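Local coordinates for porin (Rhodobacter capsulatus, PDB 2POR), which forms, as a homotrimer, outer-membrane channels that let small hydrophilic solutes up to about 0.6 kDa diffuse through passively, at the interface of chains A and B. Coordinates in Å, arbitrary orientation; residue numbers count along the deposited sequence, not the author numbering. Chains: chain A/B, Porin.

Contact 1: the interface of chains A and B. Residues chain A 72, 115-117, 135-136, 138, 140-141; chain B 20-22.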
ATOM      1  N   MET A  72       0.088 -13.633 -16.376  1.00 19.50           N
ATOM      2  CA  MET A  72       0.346 -12.299 -16.912  1.00 17.32           C
ATOM      3  C   MET A  72       0.596 -11.405 -15.729  1.00 23.46           C
ATOM      4  O   MET A  72      -0.096 -11.549 -14.704  1.00 19.57           O
ATOM      5  CB  MET A  72      -0.853 -11.842 -17.677  1.00 18.57           C
ATOM      6  CG  MET A  72      -0.605 -10.526 -18.444  1.00 19.11           C
ATOM      7  SD  MET A  72      -1.978 -10.048 -19.498  1.00 23.42           S
ATOM      8  CE  MET A  72      -1.805 -11.265 -20.750  1.00 18.32           C
ATOM      9  N   ASP A 115       1.189  -0.372 -16.160  1.00 18.34           N
ATOM     10  CA  ASP A 115       0.322  -0.708 -17.290  1.00 18.30           C
ATOM     11  C   ASP A 115       0.958  -1.565 -18.355  1.00 14.16           C
ATOM     12  O   ASP A 115       0.569  -1.591 -19.541  1.00 18.02           O
ATOM     13  CB  ASP A 115      -0.193   0.536 -18.002  1.00 19.01           C
ATOM     14  CG  ASP A 115      -1.084   1.439 -17.202  1.00 25.40           C
ATOM     15  OD1 ASP A 115      -1.763   0.972 -16.282  1.00 28.95           O
ATOM     16  OD2 ASP A 115      -1.116   2.620 -17.524  1.00 32.28           O
ATOM     17  N   ASN A 116       1.982  -2.298 -17.939  1.00 16.08           N
ATOM     18  CA  ASN A 116       2.700  -3.073 -18.911  1.00 21.18           C
ATOM     19  C   ASN A 116       3.112  -4.408 -18.280  1.00 17.53           C
ATOM     20  O   ASN A 116       4.265  -4.620 -17.877  1.00 18.38           O
ATOM     21  CB  ASN A 116       3.929  -2.253 -19.422  1.00 13.57           C
ATOM     22  CG  ASN A 116       4.420  -2.922 -20.699  1.00 13.13           C
ATOM     23  OD1 ASN A 116       3.696  -3.056 -21.739  1.00 22.25           O
ATOM     24  ND2 ASN A 116       5.692  -3.346 -20.622  1.00 17.70           N
ATOM     25  N   PRO A 117       2.172  -5.372 -18.172  1.00 19.89           N
ATOM     26  CA  PRO A 117       2.487  -6.721 -17.735  1.00 22.27           C
ATOM     27  C   PRO A 117       3.220  -7.515 -18.818  1.00 18.54           C
ATOM     28  O   PRO A 117       3.099  -7.190 -20.009  1.00 18.89           O
ATOM     29  CB  PRO A 117       1.114  -7.272 -17.364  1.00 15.27           C
ATOM     30  CG  PRO A 117       0.193  -6.635 -18.383  1.00 17.83           C
ATOM     31  CD  PRO A 117       0.746  -5.215 -18.447  1.00 17.26           C
ATOM     32  N   SER A 135       6.964  -9.929 -24.078  1.00 18.02           N
ATOM     33  CA  SER A 135       6.333  -8.699 -23.650  1.00 16.76           C
ATOM     34  C   SER A 135       5.557  -8.272 -24.872  1.00 16.94           C
ATOM     35  O   SER A 135       5.689  -8.890 -25.934  1.00 20.09           O
ATOM     36  CB  SER A 135       7.384  -7.652 -23.242  1.00 20.02           C
ATOM     37  OG  SER A 135       8.317  -7.375 -24.286  1.00 20.86           O
ATOM     38  N   ASP A 136       4.734  -7.243 -24.819  1.00 16.31           N
ATOM     39  CA  ASP A 136       3.920  -6.936 -25.956  1.00 16.45           C
ATOM     40  C   ASP A 136       4.530  -5.909 -26.936  1.00 22.62           C
ATOM     41  O   ASP A 136       3.841  -5.600 -27.915  1.00 22.11           O
ATOM     42  CB  ASP A 136       2.567  -6.436 -25.454  1.00 18.28           C
ATOM     43  CG  ASP A 136       2.522  -5.158 -24.639  1.00 26.65           C
ATOM     44  OD1 ASP A 136       3.391  -4.284 -24.663  1.00 23.99           O
ATOM     45  OD2 ASP A 136       1.563  -4.951 -23.905  1.00 20.64           O
ATOM     46  N   LYS A 138       4.923  -2.508 -26.740  1.00 17.66           N
ATOM     47  CA  LYS A 138       4.432  -1.146 -26.662  1.00 18.17           C
ATOM     48  C   LYS A 138       4.511  -0.657 -25.249  1.00 30.18           C
ATOM     49  O   LYS A 138       4.159  -1.377 -24.295  1.00 21.24           O
ATOM     50  CB  LYS A 138       2.982  -0.990 -27.071  1.00 16.38           C
ATOM     51  CG  LYS A 138       2.705  -1.515 -28.458  1.00 23.82           C
ATOM     52  CD  LYS A 138       3.460  -0.650 -29.414  1.00 27.64           C
ATOM     53  CE  LYS A 138       3.264  -1.069 -30.832  1.00 44.82           C
ATOM     54  NZ  LYS A 138       3.284   0.156 -31.612  1.00 46.52           N
ATOM     55  N   GLY A 140       3.671   0.910 -21.804  1.00 20.23           N
ATOM     56  CA  GLY A 140       2.388   0.960 -21.109  1.00 18.19           C
ATOM     57  C   GLY A 140       1.326   0.254 -21.952  1.00 15.63           C
ATOM     58  O   GLY A 140       1.578  -0.794 -22.608  1.00 24.74           O
ATOM     59  N   GLU A 141       0.172   0.916 -21.985  1.00 20.17           N
ATOM     60  CA  GLU A 141      -0.934   0.502 -22.830  1.00 22.48           C
ATOM     61  C   GLU A 141      -1.051   1.519 -23.945  1.00 27.63           C
ATOM     62  O   GLU A 141      -2.147   1.777 -24.451  1.00 24.54           O
ATOM     63  CB  GLU A 141      -2.239   0.462 -22.027  1.00 23.70           C
ATOM     64  CG  GLU A 141      -2.322  -0.863 -21.230  1.00 28.35           C
ATOM     65  CD  GLU A 141      -3.393  -0.970 -20.134  1.00 35.14           C
ATOM     66  OE1 GLU A 141      -4.327  -0.172 -20.056  1.00 29.71           O
ATOM     67  OE2 GLU A 141      -3.279  -1.869 -19.307  1.00 26.87           O
TER
ATOM     68  N   ASN B  20      -2.468  -4.250 -26.574  1.00 20.14           N
ATOM     69  CA  ASN B  20      -1.529  -4.350 -25.479  1.00 20.63           C
ATOM     70  C   ASN B  20      -2.039  -5.406 -24.508  1.00 21.59           C
ATOM     71  O   ASN B  20      -3.263  -5.570 -24.401  1.00 20.91           O
ATOM     72  CB  ASN B  20      -1.427  -3.064 -24.686  1.00 19.26           C
ATOM     73  CG  ASN B  20      -0.363  -2.107 -25.222  1.00 16.94           C
ATOM     74  OD1 ASN B  20       0.828  -2.228 -24.894  1.00 19.32           O
ATOM     75  ND2 ASN B  20      -0.870  -1.128 -25.947  1.00 18.90           N
ATOM     76  N   PHE B  21      -1.145  -6.060 -23.783  1.00 20.31           N
ATOM     77  CA  PHE B  21      -1.534  -6.920 -22.655  1.00 18.80           C
ATOM     78  C   PHE B  21      -2.078  -6.001 -21.556  1.00 29.01           C
ATOM     79  O   PHE B  21      -1.549  -4.897 -21.358  1.00 18.59           O
ATOM     80  CB  PHE B  21      -0.324  -7.694 -22.091  1.00 15.96           C
ATOM     81  CG  PHE B  21       0.403  -8.694 -22.996  1.00 16.47           C
ATOM     82  CD1 PHE B  21      -0.229  -9.290 -24.077  1.00 18.25           C
ATOM     83  CD2 PHE B  21       1.720  -8.986 -22.695  1.00 17.20           C
ATOM     84  CE1 PHE B  21       0.492 -10.172 -24.842  1.00 20.58           C
ATOM     85  CE2 PHE B  21       2.424  -9.877 -23.475  1.00 18.95           C
ATOM     86  CZ  PHE B  21       1.803 -10.463 -24.544  1.00 18.40           C
ATOM     87  N   SER B  22      -3.139  -6.371 -20.826  1.00 16.37           N
ATOM     88  CA  SER B  22      -3.685  -5.561 -19.760  1.00 15.71           C
ATOM     89  C   SER B  22      -4.143  -6.518 -18.648  1.00 27.98           C
ATOM     90  O   SER B  22      -4.941  -7.417 -18.905  1.00 18.52           O
ATOM     91  CB  SER B  22      -4.838  -4.775 -20.281  1.00 13.95           C
ATOM     92  OG  SER B  22      -5.233  -3.837 -19.300  1.00 17.49           O
TER
HETATM   93  O   HOH W   1       0.665  -3.228 -21.647  1.00 16.16           O
HETATM   94  O   HOH W   2      -7.080  -1.185 -19.441  1.00 35.39           O
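The calcium site built by A:Asn116, A:Asp136, A:Lys138 and A:Gly140, the last two turning backbone O atoms toward it, receives the start of strand 19-34 of chain B, where A:Asp136 meets B:Asn20 and B:Phe21. Carboxylate oxygen OD2 of A:Asp136 accepts, on its anti lone pair, a hydrogen bond from the backbone N-H of B:Phe21, N to OD2 2.9 Å. The other oxygen, OD1, accepts one from the backbone N of A:Lys138 at 3.1 Å, which would limit rotation of the carboxylate. The amide oxygen OD1 of B:Asn20 lies 2.8 Å from the carbonyl O of A:Gly140 and 3.0 Å from A:Asp136 OD2. Facing this cluster of chain A oxygens, it is probably a further calcium ligand. CB of A:Asp136 sits over the centre of the B:Phe21 ring, 3.9 Å from its centroid, while A:Pro117 O meets the ring at its edge, in plane. A:Met72, its CG anti to the backbone N (chi1 -172°), brings SD to 3.9 Å from B:Phe21 CB. Farther along, B:Ser22 OG donates to A:Glu141 OE2 at 2.8 Å, from above the carboxylate plane, and a water also links the two residues. The calcium site, apparently shared, the packed B:Phe21 ring and the hydroxyl thus join neighbouring subunits of the trimer.

Contact 2: the interface of chains A and B. Residues chain A 2, 31-33, 41-43; chain B 6-7, 26, 301.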
ATOM      1  N   VAL A   2      -9.220 -16.236  -0.716  1.00 24.91           N
ATOM      2  CA  VAL A   2      -8.034 -15.410  -0.473  1.00 26.19           C
ATOM      3  C   VAL A   2      -7.283 -15.945   0.736  1.00 21.63           C
ATOM      4  O   VAL A   2      -7.852 -15.970   1.824  1.00 25.05           O
ATOM      5  CB  VAL A   2      -8.420 -13.904  -0.199  1.00 21.80           C
ATOM      6  CG1 VAL A   2      -7.128 -13.101  -0.063  1.00 21.14           C
ATOM      7  CG2 VAL A   2      -9.260 -13.300  -1.314  1.00 21.61           C
ATOM      8  N   MET A  31      -4.696 -15.844  -4.059  1.00 16.66           N
ATOM      9  CA  MET A  31      -6.102 -15.935  -4.384  1.00 17.95           C
ATOM     10  C   MET A  31      -6.286 -17.084  -5.327  1.00 20.41           C
ATOM     11  O   MET A  31      -5.436 -17.303  -6.195  1.00 16.53           O
ATOM     12  CB  MET A  31      -6.580 -14.651  -5.036  1.00 18.36           C
ATOM     13  CG  MET A  31      -6.377 -13.499  -4.061  1.00 28.91           C
ATOM     14  SD  MET A  31      -7.194 -11.999  -4.592  1.00 29.44           S
ATOM     15  CE  MET A  31      -6.030 -11.477  -5.788  1.00 24.49           C
ATOM     16  N   SER A  32      -7.349 -17.888  -5.170  1.00 18.58           N
ATOM     17  CA  SER A  32      -7.534 -19.062  -6.040  1.00 18.25           C
ATOM     18  C   SER A  32      -9.000 -19.422  -6.246  1.00 17.77           C
ATOM     19  O   SER A  32      -9.863 -18.960  -5.463  1.00 21.99           O
ATOM     20  CB  SER A  32      -6.789 -20.280  -5.458  1.00 21.16           C
ATOM     21  OG  SER A  32      -7.088 -20.401  -4.075  1.00 36.32           O
ATOM     22  N   GLY A  33      -9.213 -20.122  -7.364  1.00 18.75           N
ATOM     23  CA  GLY A  33     -10.539 -20.549  -7.766  1.00 19.45           C
ATOM     24  C   GLY A  33     -10.446 -21.653  -8.821  1.00 19.89           C
ATOM     25  O   GLY A  33      -9.359 -21.962  -9.325  1.00 18.98           O
ATOM     26  N   PHE A  41      -7.616 -21.039 -11.556  1.00 23.28           N
ATOM     27  CA  PHE A  41      -7.224 -19.666 -11.811  1.00 20.43           C
ATOM     28  C   PHE A  41      -6.769 -19.062 -10.509  1.00 33.11           C
ATOM     29  O   PHE A  41      -7.058 -19.605  -9.426  1.00 17.55           O
ATOM     30  CB  PHE A  41      -8.412 -18.928 -12.418  1.00 17.40           C
ATOM     31  CG  PHE A  41      -9.723 -18.828 -11.634  1.00 19.97           C
ATOM     32  CD1 PHE A  41      -9.942 -17.815 -10.723  1.00 18.79           C
ATOM     33  CD2 PHE A  41     -10.741 -19.737 -11.906  1.00 24.90           C
ATOM     34  CE1 PHE A  41     -11.161 -17.685 -10.084  1.00 18.42           C
ATOM     35  CE2 PHE A  41     -11.962 -19.609 -11.266  1.00 18.53           C
ATOM     36  CZ  PHE A  41     -12.170 -18.589 -10.364  1.00 20.56           C
ATOM     37  N   GLY A  42      -6.036 -17.959 -10.549  1.00 16.60           N
ATOM     38  CA  GLY A  42      -5.583 -17.371  -9.315  1.00 15.94           C
ATOM     39  C   GLY A  42      -4.859 -16.047  -9.592  1.00 18.51           C
ATOM     40  O   GLY A  42      -4.779 -15.633 -10.751  1.00 17.74           O
ATOM     41  N   ALA A  43      -4.374 -15.444  -8.527  1.00 19.68           N
ATOM     42  CA  ALA A  43      -3.627 -14.197  -8.588  1.00 19.54           C
ATOM     43  C   ALA A  43      -2.861 -14.068  -7.279  1.00 25.22           C
ATOM     44  O   ALA A  43      -3.271 -14.623  -6.245  1.00 20.81           O
ATOM     45  CB  ALA A  43      -4.598 -13.030  -8.744  1.00 16.52           C
TER
ATOM     46  N   GLY B   6     -11.456 -10.555  -3.402  1.00 22.36           N
ATOM     47  CA  GLY B   6     -10.567  -9.966  -4.395  1.00 18.52           C
ATOM     48  C   GLY B   6     -11.071 -10.202  -5.772  1.00 20.43           C
ATOM     49  O   GLY B   6     -12.123 -10.813  -6.022  1.00 19.89           O
ATOM     50  N   ASP B   7     -10.340  -9.663  -6.725  1.00 17.75           N
ATOM     51  CA  ASP B   7     -10.648  -9.881  -8.125  1.00 14.63           C
ATOM     52  C   ASP B   7      -9.358  -9.716  -8.925  1.00 17.50           C
ATOM     53  O   ASP B   7      -8.328  -9.293  -8.383  1.00 17.10           O
ATOM     54  CB  ASP B   7     -11.735  -8.904  -8.636  1.00 15.83           C
ATOM     55  CG  ASP B   7     -11.479  -7.424  -8.376  1.00 23.05           C
ATOM     56  OD1 ASP B   7     -10.452  -6.907  -8.787  1.00 20.15           O
ATOM     57  OD2 ASP B   7     -12.284  -6.801  -7.720  1.00 25.78           O
ATOM     58  N   ARG B  26      -6.635  -7.203  -7.336  1.00 16.42           N
ATOM     59  CA  ARG B  26      -6.989  -6.322  -6.221  1.00 14.69           C
ATOM     60  C   ARG B  26      -7.487  -7.188  -5.042  1.00 18.06           C
ATOM     61  O   ARG B  26      -7.946  -8.317  -5.278  1.00 16.70           O
ATOM     62  CB  ARG B  26      -8.117  -5.367  -6.616  1.00 15.19           C
ATOM     63  CG  ARG B  26      -7.758  -4.608  -7.895  1.00 18.12           C
ATOM     64  CD  ARG B  26      -8.722  -3.491  -8.140  1.00 19.43           C
ATOM     65  NE  ARG B  26     -10.041  -4.026  -8.263  1.00 17.77           N
ATOM     66  CZ  ARG B  26     -11.129  -3.277  -8.343  1.00 29.11           C
ATOM     67  NH1 ARG B  26     -11.100  -1.959  -8.325  1.00 20.54           N
ATOM     68  NH2 ARG B  26     -12.320  -3.869  -8.389  1.00 23.76           N
ATOM     69  N   PHE B 301     -12.724 -13.547  -6.241  1.00 19.50           N
ATOM     70  CA  PHE B 301     -12.095 -14.399  -5.254  1.00 18.21           C
ATOM     71  C   PHE B 301     -12.671 -14.130  -3.887  1.00 22.86           C
ATOM     72  O   PHE B 301     -13.303 -13.090  -3.682  1.00 17.64           O
ATOM     73  CB  PHE B 301     -10.577 -14.202  -5.109  1.00 18.80           C
ATOM     74  CG  PHE B 301      -9.847 -14.458  -6.407  1.00 24.96           C
ATOM     75  CD1 PHE B 301      -9.616 -15.743  -6.846  1.00 18.68           C
ATOM     76  CD2 PHE B 301      -9.373 -13.389  -7.152  1.00 23.97           C
ATOM     77  CE1 PHE B 301      -8.913 -15.989  -8.020  1.00 19.16           C
ATOM     78  CE2 PHE B 301      -8.669 -13.644  -8.326  1.00 19.39           C
ATOM     79  CZ  PHE B 301      -8.432 -14.932  -8.768  1.00 20.43           C
ATOM     80  OXT PHE B 301     -12.502 -15.008  -3.026  1.00 28.38           O
TER
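The C-terminal residue B:Phe301, extended at its backbone (phi -135°), lies against the equally extended strands 19-34 and 40-46 of chain A, where A:Met31 and A:Phe41 receive its ring. With CG anti to the carbonyl carbon (chi1 -59°), B:Phe301 projects its ring across the subunit boundary. CB of A:Met31 stands over the centre of one face, 3.6 Å from the ring centroid, and the two side chains run nearly perpendicular to each other. The thioether bends at chi3 (-79°); its SD lies 3.6 Å from B:Phe301 CD2, and its methyl CE reaches the backbone O of B:Arg26. At the rim, B:Phe301 CE1 comes 3.4 Å from A:Phe41 CD1, and CZ lies in the plane of the A:Phe41 ring, an edge contact rather than a face-to-face stack. A:Ser32 O meets the B:Phe301 ring at its edge, in plane. An alanine in place of B:Phe301 would probably leave A:Met31 and the edge of A:Phe41 without their aromatic mate and open a gap between the subunits. No hydrogen bond crosses here, so the contact rests on apolar fit. Away from the ring, within chain B, two nitrogens of B:Arg26 each hold one carboxylate oxygen of B:Asp7: NE gives a straight salt bridge of 3.0 Å to OD1, on its syn lone pair, while NH2 bonds to OD2.

Contact 3: the interface of chains A and B. Residues chain A 50-51, 54-55; chain B 24-26, 48.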
ATOM      1  N   SER A  50       0.869  -3.543  -3.574  1.00 14.73           N
ATOM      2  CA  SER A  50      -0.524  -3.421  -3.953  1.00 13.74           C
ATOM      3  C   SER A  50      -0.819  -2.344  -4.995  1.00 20.29           C
ATOM      4  O   SER A  50      -1.693  -2.566  -5.845  1.00 16.11           O
ATOM      5  CB  SER A  50      -1.368  -3.107  -2.739  0.60 12.78           C
ATOM      6  OG  SER A  50      -1.160  -3.976  -1.640  0.60 15.12           O
ATOM      7  N   VAL A  51      -0.123  -1.166  -4.994  1.00 15.56           N
ATOM      8  CA  VAL A  51      -0.348  -0.159  -6.045  1.00 16.90           C
ATOM      9  C   VAL A  51       0.019  -0.675  -7.428  1.00 10.27           C
ATOM     10  O   VAL A  51      -0.758  -0.510  -8.384  1.00 17.77           O
ATOM     11  CB  VAL A  51       0.472   1.097  -5.669  1.00 16.34           C
ATOM     12  CG1 VAL A  51       0.369   2.106  -6.793  1.00 18.56           C
ATOM     13  CG2 VAL A  51      -0.081   1.725  -4.412  1.00 16.82           C
ATOM     14  N   GLU A  54      -2.372  -3.361  -9.005  1.00 13.35           N
ATOM     15  CA  GLU A  54      -3.528  -2.813  -9.653  1.00 13.86           C
ATOM     16  C   GLU A  54      -3.277  -2.331 -11.098  1.00 17.54           C
ATOM     17  O   GLU A  54      -4.259  -2.074 -11.791  1.00 17.99           O
ATOM     18  CB  GLU A  54      -4.031  -1.717  -8.734  1.00 16.36           C
ATOM     19  CG  GLU A  54      -5.477  -1.244  -9.024  1.00 19.98           C
ATOM     20  CD  GLU A  54      -5.646   0.020  -9.893  1.00 33.77           C
ATOM     21  OE1 GLU A  54      -4.707   0.808  -9.972  1.00 26.33           O
ATOM     22  OE2 GLU A  54      -6.705   0.230 -10.489  1.00 28.75           O
ATOM     23  N   THR A  55      -2.059  -2.207 -11.670  1.00 19.05           N
ATOM     24  CA  THR A  55      -1.875  -1.817 -13.072  1.00 15.96           C
ATOM     25  C   THR A  55      -1.210  -2.937 -13.866  1.00 17.46           C
ATOM     26  O   THR A  55      -1.012  -2.802 -15.065  1.00 21.17           O
ATOM     27  CB  THR A  55      -0.984  -0.523 -13.152  1.00 13.94           C
ATOM     28  OG1 THR A  55       0.358  -0.958 -12.965  1.00 16.77           O
ATOM     29  CG2 THR A  55      -1.311   0.516 -12.096  1.00 18.93           C
TER
ATOM     30  N   ARG B  24      -4.577  -7.020 -13.928  1.00 16.47           N
ATOM     31  CA  ARG B  24      -4.471  -6.421 -12.609  1.00 18.28           C
ATOM     32  C   ARG B  24      -5.005  -7.431 -11.591  1.00 21.67           C
ATOM     33  O   ARG B  24      -5.686  -8.374 -11.991  1.00 17.72           O
ATOM     34  CB  ARG B  24      -5.322  -5.177 -12.436  1.00 14.39           C
ATOM     35  CG  ARG B  24      -6.795  -5.269 -12.428  1.00 17.95           C
ATOM     36  CD  ARG B  24      -7.360  -3.984 -11.974  1.00 18.22           C
ATOM     37  NE  ARG B  24      -8.804  -4.185 -11.914  1.00 16.16           N
ATOM     38  CZ  ARG B  24      -9.737  -3.244 -11.857  1.00 22.92           C
ATOM     39  NH1 ARG B  24      -9.466  -1.944 -11.878  1.00 23.47           N
ATOM     40  NH2 ARG B  24     -10.999  -3.629 -11.677  1.00 24.06           N
ATOM     41  N   SER B  25      -4.737  -7.250 -10.319  1.00 19.57           N
ATOM     42  CA  SER B  25      -5.387  -8.013  -9.269  1.00 19.55           C
ATOM     43  C   SER B  25      -5.571  -7.035  -8.134  1.00 22.34           C
ATOM     44  O   SER B  25      -4.793  -6.075  -7.958  1.00 18.07           O
ATOM     45  CB  SER B  25      -4.537  -9.235  -8.849  1.00 15.96           C
ATOM     46  OG  SER B  25      -3.184  -9.020  -8.572  1.00 31.90           O
ATOM     47  N   ARG B  26      -6.635  -7.203  -7.336  1.00 16.42           N
ATOM     48  CA  ARG B  26      -6.989  -6.322  -6.221  1.00 14.69           C
ATOM     49  C   ARG B  26      -7.487  -7.188  -5.042  1.00 18.06           C
ATOM     50  O   ARG B  26      -7.946  -8.317  -5.278  1.00 16.70           O
ATOM     51  CB  ARG B  26      -8.117  -5.367  -6.616  1.00 15.19           C
ATOM     52  CG  ARG B  26      -7.758  -4.608  -7.895  1.00 18.12           C
ATOM     53  CD  ARG B  26      -8.722  -3.491  -8.140  1.00 19.43           C
ATOM     54  NE  ARG B  26     -10.041  -4.026  -8.263  1.00 17.77           N
ATOM     55  CZ  ARG B  26     -11.129  -3.277  -8.343  1.00 29.11           C
ATOM     56  NH1 ARG B  26     -11.100  -1.959  -8.325  1.00 20.54           N
ATOM     57  NH2 ARG B  26     -12.320  -3.869  -8.389  1.00 23.76           N
ATOM     58  N   HIS B  48      -4.788  -1.504  -2.698  1.00 18.81           N
ATOM     59  CA  HIS B  48      -4.056  -0.430  -3.402  1.00 17.50           C
ATOM     60  C   HIS B  48      -4.488   0.947  -2.928  1.00 22.24           C
ATOM     61  O   HIS B  48      -3.827   1.922  -3.264  1.00 17.89           O
ATOM     62  CB  HIS B  48      -4.262  -0.564  -4.931  1.00 11.96           C
ATOM     63  CG  HIS B  48      -5.655  -0.273  -5.434  1.00 19.24           C
ATOM     64  ND1 HIS B  48      -6.741  -1.037  -5.412  1.00 19.50           N
ATOM     65  CD2 HIS B  48      -6.032   0.915  -6.005  1.00 18.37           C
ATOM     66  CE1 HIS B  48      -7.744  -0.381  -5.934  1.00 20.35           C
ATOM     67  NE2 HIS B  48      -7.305   0.807  -6.295  1.00 20.64           N
TER
HETATM   68  O   HOH W   3      -3.957  -4.130  -5.972  1.00 17.25           O
HETATM   69  O   HOH W   4      -9.140  -0.089  -9.255  1.00 21.07           O
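Stacking comes first: A:Glu54, in the loop that follows helix 50-53 of chain A, lays its chain over B:His48, with CG above the centre of the imidazole, 3.7 Å from its centroid. CG stands anti to the backbone N (chi1 -164°), and a bend at chi2 carries the carboxylate over the ring. The two planes are only 12° apart. Further van der Waals contacts join A:Ser50 O to B:His48 CB at 3.4 Å and the backbone O of A:Glu54 to B:Arg24 CB. The charged interactions are looser. A:Glu54 and B:Arg24 run side by side in the same direction, and OE2 makes a long salt bridge of 3.8 Å to NH1. The guanidinium of B:Arg24 lies against that of B:Arg26, whose face has B:Arg24 NH2 3.4 Å above it; the acids nearby, A:Glu54 and B:Asp7, probably ease the repulsion of this like-charged pair. Water adds further polar links: one bridges A:Ser50 O and B:Ser25 O, and another, 2.7 Å from A:Glu54 OE2, is shared with B:Arg26 NH1. The loop of one subunit, reaching over its neighbour, appears to act as a latch that helps hold the trimer, and it places an acid beside a pair of stacked arginines.

Strand 19-34 of chain B threads all three contacts, giving B:Asn20 to B:Ser22 to contact 1, B:Arg24 to B:Arg26 to contact 3 and B:Arg26 again to contact 2. Centres of the C-alpha atoms lie about 14 Å apart between contacts 1 and 3, 12 Å between 2 and 3, and 20 Å between 1 and 2, which puts contact 3 in the middle. Chain A uses the same strand differently, offering A:Met31 in contact 2. This unequal use suits a trimer, in which each subunit meets its two neighbours through different surfaces. Along this one interface, the character changes from polar and probably calcium-linked at contact 1 to apolar at contact 2.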